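SAV1430 (Staphylococcus aureus subsp. aureus Mu50, PDB 2FFM) is of unknown function but belongs to the Nfu/NifU N-terminal family of scaffold proteins, which suggests a part in iron-sulfur cluster assembly. Local coordinates at residues 15-20 and 73-78; 29-32 and 38-41; 43-48 and 52-57. All blocks are in the same frame, centred on the assembly; numbering follows the deposited sequence.

Contact 1: 15-20 and 73-78; sequences MKITLS and TVLPKV
Ile17 reaches from strand 15-19 to helix 73-78 with its longer branch. CG1 is trans to the carbonyl carbon, and a chi2 of 176° extends the branch and brings CD1 to the helix. There Ile17 CD1 meets Val78 CG1 at 3.9 Å, the two side chains crossing at a slant, and a looser approach of Ile17 CD1 to Leu75 CD1 is 4.5 Å. One isoleucine methyl thus lies near residues from successive turns of the helix. Met15, present as selenomethionine, works one strand repeat earlier on the same face: its SE approaches Leu75 CD2 at 4.1 Å, the side chains meeting at about a right angle. Leu75 does not start out aimed at the strand, but with CG roughly trans to the backbone N (chi1 -152°) its forked end swings nearer and offers one methyl, CD2, to Met15 and the other, CD1, to Ile17. Slender, branched Val78 suits the buried side of the helix. Ile61 and Val63 of the adjoining strand also touch Ile17. The axes of strand 15-19 and helix 73-78 approach to 12.2 Å and lie 19° apart, running in the same direction: the apolar helix-on-sheet packing of a two-layer alpha/beta fold.

Contact 2: 29-32 and 38-41; sequences DTYT and QPAF
The Tyr31 ring and the Gln38 amide are turned steeply against each other, their planes 80° apart, and the amide comes to the ring obliquely. The two side chains slide past one another in opposite directions. Gln38 CD is 3.5 Å from Tyr31 CD2, and Gln38 CG is 3.6 Å from that same ring carbon, so the aliphatic part of the glutamine packs against the ring together with its amide. Gln38 can do this because its chain is extended beyond CG. Toward the hydroxyl end of the ring Pro39 approaches, again obliquely: Pro39 CD is 4.2 Å from Tyr31 CZ and 3.9 Å from Tyr31 OH. Tyrosine suits this buried place in a partly buried contact, since its ring gives apolar cover while the hydroxyl accepts a hydrogen bond from Arg23 NH2. Arg23 also forms a salt bridge with Asp29, tying both ends of the short strand to one guanidinium group. Pro39 is at the N-cap position of helix 40-46, where its rigid ring does not interfere with the helix's hydrogen bonds. Ile42 from that helix touches Tyr31 as well. An aromatic residue of an edge strand thus packs beneath the start of the helix that follows it in this alpha/beta sandwich.

Contact 3: 43-48 and 52-57; sequences NDILKV and KSIFHV
A helix laid on an antiparallel sheet and joined to it by a short turn brings Ile45 over Ile54 in the hydrophobic core of the domain, with Leu46 at the border of that core. Ile54 is the single strand residue that meets both. Its CD1 lies 3.8 Å from Ile45 CG2, the side chains crossing at about a right angle, while Leu46 CD1 packs against Ile54 CG1, these two side chains crossing at a slant. In Ile54 a chi2 of -60° folds the ethyl branch back instead of extending it, and this places its terminal methyl beside Ile45. Ile45 answers with its short branch, CG2, which stands trans to the backbone N, and Ile61 of the next strand also touches this residue. Leu46 sets out past the strand but its end turns back toward it, and its other neighbours include Val34. Beta-branching suits Ile54 on the strand, whereas at Ile45 it is the buried apolar surface that counts. Farther along, Val48 N is hydrogen-bonded to Ile45 O (2.9 Å). At the start of the strand Lys52 and Ser53 both face Asp64 in a classic beta bulge, and Lys52 NZ forms a salt bridge with Glu66. Ile54 follows directly, in a helix-turn-strand unit whose helix packs on the sheet of an alpha/beta sandwich.

Contacts 1 and 3 are buried and purely apolar between their segments; contact 2 is only partly buried and mixes a phenol ring, an amide and a proline. Contacts 2 and 3 share helix 40-46, one at its start and the other toward its end, and their strands are paired by backbone bonds such as Tyr31 N to Ile54 O. Contact 1 supplies the second helix over the same sheet. Val48 bridges it to contact 3 by packing on Val74, Lys77 and Val78, while Leu19 touches Phe41 of contact 2. Among the three contacts, polar groups take part across the segments in contact 2, and apolar side chains, mostly branched, fill the centre beneath both helices.

Contact 1: 15-20 and 73-78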
loop_
_atom_site.group_PDB
_atom_site.type_symbol
_atom_site.label_atom_id
_atom_site.label_comp_id
_atom_site.label_asym_id
_atom_site.label_seq_id
_atom_site.Cartn_x
_atom_site.Cartn_y
_atom_site.Cartn_z
HETATM N N MSE A 15 -3.037 -3.576 6.490
HETATM C CA MSE A 15 -1.692 -4.001 6.887
HETATM C C MSE A 15 -0.682 -2.876 6.671
HETATM O O MSE A 15 -0.753 -2.147 5.689
HETATM C CB MSE A 15 -1.264 -5.245 6.103
HETATM C CG MSE A 15 -2.001 -6.505 6.506
HETATM SE SE MSE A 15 -1.103 -8.099 5.898
HETATM C CE MSE A 15 0.161 -8.238 7.348
ATOM N N LYS A 16 0.251 -2.742 7.603
ATOM C CA LYS A 16 1.264 -1.702 7.525
ATOM C C LYS A 16 2.539 -2.231 6.876
ATOM O O LYS A 16 3.190 -3.141 7.395
ATOM C CB LYS A 16 1.569 -1.170 8.926
ATOM C CG LYS A 16 2.558 -0.026 8.961
ATOM C CD LYS A 16 2.810 0.446 10.385
ATOM C CE LYS A 16 3.873 1.540 10.435
ATOM N NZ LYS A 16 4.160 2.001 11.825
ATOM N N ILE A 17 2.874 -1.654 5.725
ATOM C CA ILE A 17 4.056 -2.019 4.967
ATOM C C ILE A 17 5.071 -0.885 5.089
ATOM O O ILE A 17 4.821 0.231 4.635
ATOM C CB ILE A 17 3.691 -2.227 3.488
ATOM C CG1 ILE A 17 2.626 -3.315 3.380
ATOM C CG2 ILE A 17 4.936 -2.608 2.674
ATOM C CD1 ILE A 17 2.111 -3.542 1.967
ATOM N N THR A 18 6.210 -1.159 5.714
ATOM C CA THR A 18 7.235 -0.135 5.872
ATOM C C THR A 18 8.250 -0.199 4.727
ATOM O O THR A 18 8.825 -1.247 4.455
ATOM C CB THR A 18 7.957 -0.291 7.219
ATOM O OG1 THR A 18 6.991 -0.275 8.277
ATOM C CG2 THR A 18 8.931 0.847 7.432
ATOM N N LEU A 19 8.455 0.928 4.052
ATOM C CA LEU A 19 9.395 0.995 2.939
ATOM C C LEU A 19 10.728 1.597 3.372
ATOM O O LEU A 19 10.832 2.197 4.444
ATOM C CB LEU A 19 8.797 1.813 1.792
ATOM C CG LEU A 19 7.404 1.352 1.347
ATOM C CD1 LEU A 19 6.375 1.979 2.263
ATOM C CD2 LEU A 19 7.123 1.751 -0.087
ATOM N N SER A 20 11.748 1.429 2.537
ATOM C CA SER A 20 13.074 1.954 2.840
ATOM C C SER A 20 13.123 3.459 2.598
ATOM O O SER A 20 13.526 4.232 3.478
ATOM C CB SER A 20 14.139 1.237 1.990
ATOM O OG SER A 20 13.794 1.182 0.611
ATOM N N THR A 73 -3.733 -13.747 -1.205
ATOM C CA THR A 73 -3.715 -13.507 -2.646
ATOM C C THR A 73 -3.346 -12.075 -3.045
ATOM O O THR A 73 -2.807 -11.853 -4.131
ATOM C CB THR A 73 -5.084 -13.842 -3.292
ATOM O OG1 THR A 73 -5.045 -13.516 -4.687
ATOM C CG2 THR A 73 -6.195 -13.041 -2.635
ATOM N N VAL A 74 -3.643 -11.116 -2.169
ATOM C CA VAL A 74 -3.363 -9.700 -2.419
ATOM C C VAL A 74 -1.930 -9.278 -2.080
ATOM O O VAL A 74 -1.273 -8.601 -2.876
ATOM C CB VAL A 74 -4.344 -8.785 -1.619
ATOM C CG1 VAL A 74 -3.992 -7.307 -1.826
ATOM C CG2 VAL A 74 -5.772 -9.048 -2.049
ATOM N N LEU A 75 -1.446 -9.694 -0.913
ATOM C CA LEU A 75 -0.103 -9.326 -0.458
ATOM C C LEU A 75 1.005 -9.655 -1.455
ATOM O O LEU A 75 1.887 -8.830 -1.705
ATOM C CB LEU A 75 0.206 -9.980 0.904
ATOM C CG LEU A 75 1.202 -9.242 1.806
ATOM C CD1 LEU A 75 0.715 -7.816 1.977
ATOM C CD2 LEU A 75 1.342 -9.917 3.157
ATOM N N PRO A 76 0.977 -10.860 -2.043
ATOM C CA PRO A 76 2.027 -11.206 -3.002
ATOM C C PRO A 76 2.024 -10.310 -4.231
ATOM O O PRO A 76 3.081 -9.926 -4.747
ATOM C CB PRO A 76 1.722 -12.665 -3.331
ATOM C CG PRO A 76 0.246 -12.764 -3.118
ATOM C CD PRO A 76 0.055 -11.993 -1.847
ATOM N N LYS A 77 0.833 -9.972 -4.707
ATOM C CA LYS A 77 0.742 -9.108 -5.875
ATOM C C LYS A 77 1.174 -7.700 -5.476
ATOM O O LYS A 77 1.739 -6.960 -6.281
ATOM C CB LYS A 77 -0.685 -9.097 -6.426
ATOM C CG LYS A 77 -1.178 -10.451 -6.897
ATOM C CD LYS A 77 -2.630 -10.363 -7.308
ATOM C CE LYS A 77 -3.242 -11.729 -7.580
ATOM N NZ LYS A 77 -4.711 -11.594 -7.841
ATOM N N VAL A 78 0.920 -7.342 -4.220
ATOM C CA VAL A 78 1.298 -6.031 -3.730
ATOM C C VAL A 78 2.807 -5.892 -3.658
ATOM O O VAL A 78 3.353 -4.857 -4.025
ATOM C CB VAL A 78 0.712 -5.762 -2.341
ATOM C CG1 VAL A 78 1.297 -4.478 -1.774
ATOM C CG2 VAL A 78 -0.800 -5.662 -2.433
#

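Contact 2: 29-32 and 38-41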
loop_
_atom_site.group_PDB
_atom_site.type_symbol
_atom_site.label_atom_id
_atom_site.label_comp_id
_atom_site.label_asym_id
_atom_site.label_seq_id
_atom_site.Cartn_x
_atom_site.Cartn_y
_atom_site.Cartn_z
ATOM N N ASP A 29 -1.136 11.188 2.664
ATOM C CA ASP A 29 -1.957 11.128 1.459
ATOM C C ASP A 29 -2.709 9.800 1.442
ATOM O O ASP A 29 -2.141 8.758 1.753
ATOM C CB ASP A 29 -1.081 11.216 0.206
ATOM C CG ASP A 29 -0.768 12.648 -0.202
ATOM O OD1 ASP A 29 -1.616 13.291 -0.863
ATOM O OD2 ASP A 29 0.333 13.125 0.138
ATOM N N THR A 30 -3.986 9.847 1.083
ATOM C CA THR A 30 -4.813 8.652 1.004
ATOM C C THR A 30 -5.287 8.537 -0.436
ATOM O O THR A 30 -6.050 9.375 -0.921
ATOM C CB THR A 30 -6.039 8.735 1.934
ATOM O OG1 THR A 30 -5.599 9.010 3.266
ATOM C CG2 THR A 30 -6.811 7.421 1.926
ATOM N N TYR A 31 -4.819 7.499 -1.119
ATOM C CA TYR A 31 -5.175 7.277 -2.508
ATOM C C TYR A 31 -6.191 6.168 -2.627
ATOM O O TYR A 31 -5.960 5.051 -2.172
ATOM C CB TYR A 31 -3.936 6.913 -3.308
ATOM C CG TYR A 31 -2.750 7.794 -3.020
ATOM C CD1 TYR A 31 -1.698 7.333 -2.233
ATOM C CD2 TYR A 31 -2.653 9.070 -3.585
ATOM C CE1 TYR A 31 -0.561 8.108 -2.023
ATOM C CE2 TYR A 31 -1.524 9.862 -3.384
ATOM C CZ TYR A 31 -0.478 9.370 -2.603
ATOM O OH TYR A 31 0.659 10.125 -2.444
ATOM N N THR A 32 -7.319 6.479 -3.256
ATOM C CA THR A 32 -8.385 5.504 -3.433
ATOM C C THR A 32 -8.545 5.071 -4.887
ATOM O O THR A 32 -9.155 4.042 -5.166
ATOM C CB THR A 32 -9.737 6.062 -2.913
ATOM O OG1 THR A 32 -10.044 7.271 -3.611
ATOM C CG2 THR A 32 -9.663 6.345 -1.422
ATOM N N GLN A 38 -0.450 10.808 -8.980
ATOM C CA GLN A 38 0.129 9.988 -7.918
ATOM C C GLN A 38 1.424 9.305 -8.340
ATOM O O GLN A 38 1.753 9.255 -9.524
ATOM C CB GLN A 38 -0.883 8.918 -7.495
ATOM C CG GLN A 38 -2.225 9.490 -7.153
ATOM C CD GLN A 38 -3.274 8.428 -7.006
ATOM O OE1 GLN A 38 -3.235 7.402 -7.689
ATOM N NE2 GLN A 38 -4.240 8.673 -6.130
ATOM N N PRO A 39 2.191 8.791 -7.365
ATOM C CA PRO A 39 3.437 8.107 -7.732
ATOM C C PRO A 39 3.083 6.828 -8.520
ATOM O O PRO A 39 2.008 6.263 -8.338
ATOM C CB PRO A 39 4.069 7.791 -6.373
ATOM C CG PRO A 39 3.559 8.888 -5.500
ATOM C CD PRO A 39 2.113 8.987 -5.906
ATOM N N ALA A 40 3.987 6.377 -9.382
ATOM C CA ALA A 40 3.734 5.188 -10.190
ATOM C C ALA A 40 3.504 3.932 -9.375
ATOM O O ALA A 40 2.535 3.202 -9.616
ATOM C CB ALA A 40 4.877 4.953 -11.163
ATOM N N PHE A 41 4.386 3.658 -8.417
ATOM C CA PHE A 41 4.211 2.447 -7.635
ATOM C C PHE A 41 2.847 2.484 -6.940
ATOM O O PHE A 41 2.218 1.444 -6.752
ATOM C CB PHE A 41 5.377 2.244 -6.640
ATOM C CG PHE A 41 5.269 3.049 -5.395
ATOM C CD1 PHE A 41 5.773 4.346 -5.339
ATOM C CD2 PHE A 41 4.624 2.521 -4.281
ATOM C CE1 PHE A 41 5.645 5.111 -4.181
ATOM C CE2 PHE A 41 4.484 3.266 -3.116
ATOM C CZ PHE A 41 4.988 4.566 -3.061
#

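Contact 3: 43-48 and 52-57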
loop_
_atom_site.group_PDB
_atom_site.type_symbol
_atom_site.label_atom_id
_atom_site.label_comp_id
_atom_site.label_asym_id
_atom_site.label_seq_id
_atom_site.Cartn_x
_atom_site.Cartn_y
_atom_site.Cartn_z
ATOM N N ASN A 43 -0.011 3.734 -8.167
ATOM C CA ASN A 43 -1.082 3.337 -9.089
ATOM C C ASN A 43 -1.006 1.839 -9.355
ATOM O O ASN A 43 -2.015 1.199 -9.610
ATOM C CB ASN A 43 -0.974 4.067 -10.437
ATOM C CG ASN A 43 -1.269 5.544 -10.334
ATOM O OD1 ASN A 43 -0.712 6.346 -11.091
ATOM N ND2 ASN A 43 -2.153 5.918 -9.411
ATOM N N ASP A 44 0.197 1.279 -9.312
ATOM C CA ASP A 44 0.303 -0.139 -9.567
ATOM C C ASP A 44 -0.302 -0.934 -8.431
ATOM O O ASP A 44 -0.913 -1.968 -8.660
ATOM C CB ASP A 44 1.754 -0.549 -9.811
ATOM C CG ASP A 44 2.285 -0.036 -11.151
ATOM O OD1 ASP A 44 1.474 0.389 -12.016
ATOM O OD2 ASP A 44 3.518 -0.067 -11.352
ATOM N N ILE A 45 -0.162 -0.444 -7.206
ATOM C CA ILE A 45 -0.730 -1.145 -6.069
ATOM C C ILE A 45 -2.258 -1.095 -6.131
ATOM O O ILE A 45 -2.920 -2.111 -5.940
ATOM C CB ILE A 45 -0.213 -0.546 -4.737
ATOM C CG1 ILE A 45 1.301 -0.755 -4.651
ATOM C CG2 ILE A 45 -0.918 -1.194 -3.549
ATOM C CD1 ILE A 45 1.947 -0.242 -3.381
ATOM N N LEU A 46 -2.820 0.077 -6.402
ATOM C CA LEU A 46 -4.272 0.212 -6.501
ATOM C C LEU A 46 -4.905 -0.710 -7.553
ATOM O O LEU A 46 -6.012 -1.198 -7.364
ATOM C CB LEU A 46 -4.643 1.662 -6.818
ATOM C CG LEU A 46 -4.731 2.634 -5.648
ATOM C CD1 LEU A 46 -3.492 2.527 -4.790
ATOM C CD2 LEU A 46 -4.892 4.046 -6.188
ATOM N N LYS A 47 -4.200 -0.933 -8.658
ATOM C CA LYS A 47 -4.692 -1.790 -9.726
ATOM C C LYS A 47 -4.740 -3.259 -9.297
ATOM O O LYS A 47 -5.270 -4.110 -10.022
ATOM C CB LYS A 47 -3.813 -1.659 -10.975
ATOM C CG LYS A 47 -3.953 -0.349 -11.741
ATOM C CD LYS A 47 -2.988 -0.298 -12.925
ATOM C CE LYS A 47 -2.969 1.098 -13.558
ATOM N NZ LYS A 47 -1.781 1.317 -14.445
ATOM N N VAL A 48 -4.174 -3.560 -8.132
ATOM C CA VAL A 48 -4.181 -4.922 -7.608
ATOM C C VAL A 48 -5.583 -5.275 -7.130
ATOM O O VAL A 48 -6.172 -4.558 -6.327
ATOM C CB VAL A 48 -3.189 -5.069 -6.438
ATOM C CG1 VAL A 48 -3.336 -6.438 -5.798
ATOM C CG2 VAL A 48 -1.771 -4.881 -6.949
ATOM N N LYS A 52 -8.245 -1.786 -1.621
ATOM C CA LYS A 52 -9.307 -0.791 -1.512
ATOM C C LYS A 52 -8.739 0.634 -1.527
ATOM O O LYS A 52 -9.146 1.454 -2.341
ATOM C CB LYS A 52 -10.121 -1.027 -0.228
ATOM C CG LYS A 52 -11.181 0.049 0.055
ATOM C CD LYS A 52 -12.435 -0.124 -0.805
ATOM C CE LYS A 52 -13.513 -0.914 -0.060
ATOM N NZ LYS A 52 -12.981 -2.211 0.464
ATOM N N SER A 53 -7.810 0.926 -0.622
ATOM C CA SER A 53 -7.204 2.254 -0.562
ATOM C C SER A 53 -5.787 2.142 -0.034
ATOM O O SER A 53 -5.356 1.067 0.384
ATOM C CB SER A 53 -7.993 3.184 0.363
ATOM O OG SER A 53 -7.633 2.957 1.717
ATOM N N ILE A 54 -5.081 3.270 -0.033
ATOM C CA ILE A 54 -3.703 3.323 0.443
ATOM C C ILE A 54 -3.447 4.577 1.266
ATOM O O ILE A 54 -3.751 5.680 0.832
ATOM C CB ILE A 54 -2.697 3.323 -0.741
ATOM C CG1 ILE A 54 -2.865 2.052 -1.569
ATOM C CG2 ILE A 54 -1.264 3.425 -0.224
ATOM C CD1 ILE A 54 -2.613 0.797 -0.774
ATOM N N PHE A 55 -2.905 4.401 2.464
ATOM C CA PHE A 55 -2.565 5.531 3.319
ATOM C C PHE A 55 -1.054 5.603 3.255
ATOM O O PHE A 55 -0.378 4.646 3.617
ATOM C CB PHE A 55 -2.995 5.289 4.765
ATOM C CG PHE A 55 -2.634 6.414 5.706
ATOM C CD1 PHE A 55 -3.189 7.680 5.547
ATOM C CD2 PHE A 55 -1.774 6.191 6.780
ATOM C CE1 PHE A 55 -2.901 8.705 6.451
ATOM C CE2 PHE A 55 -1.479 7.210 7.688
ATOM C CZ PHE A 55 -2.043 8.469 7.524
ATOM N N HIS A 56 -0.530 6.734 2.795
ATOM C CA HIS A 56 0.909 6.914 2.654
ATOM C C HIS A 56 1.432 8.084 3.478
ATOM O O HIS A 56 1.028 9.226 3.262
ATOM C CB HIS A 56 1.260 7.144 1.181
ATOM C CG HIS A 56 2.731 7.148 0.908
ATOM N ND1 HIS A 56 3.258 7.512 -0.312
ATOM C CD2 HIS A 56 3.783 6.809 1.688
ATOM C CE1 HIS A 56 4.573 7.393 -0.271
ATOM N NE2 HIS A 56 4.918 6.968 0.932
ATOM N N VAL A 57 2.350 7.807 4.401
ATOM C CA VAL A 57 2.911 8.861 5.245
ATOM C C VAL A 57 4.249 8.469 5.852
ATOM O O VAL A 57 4.413 7.347 6.302
ATOM C CB VAL A 57 1.947 9.229 6.388
ATOM C CG1 VAL A 57 1.838 8.086 7.366
ATOM C CG2 VAL A 57 2.424 10.488 7.073
#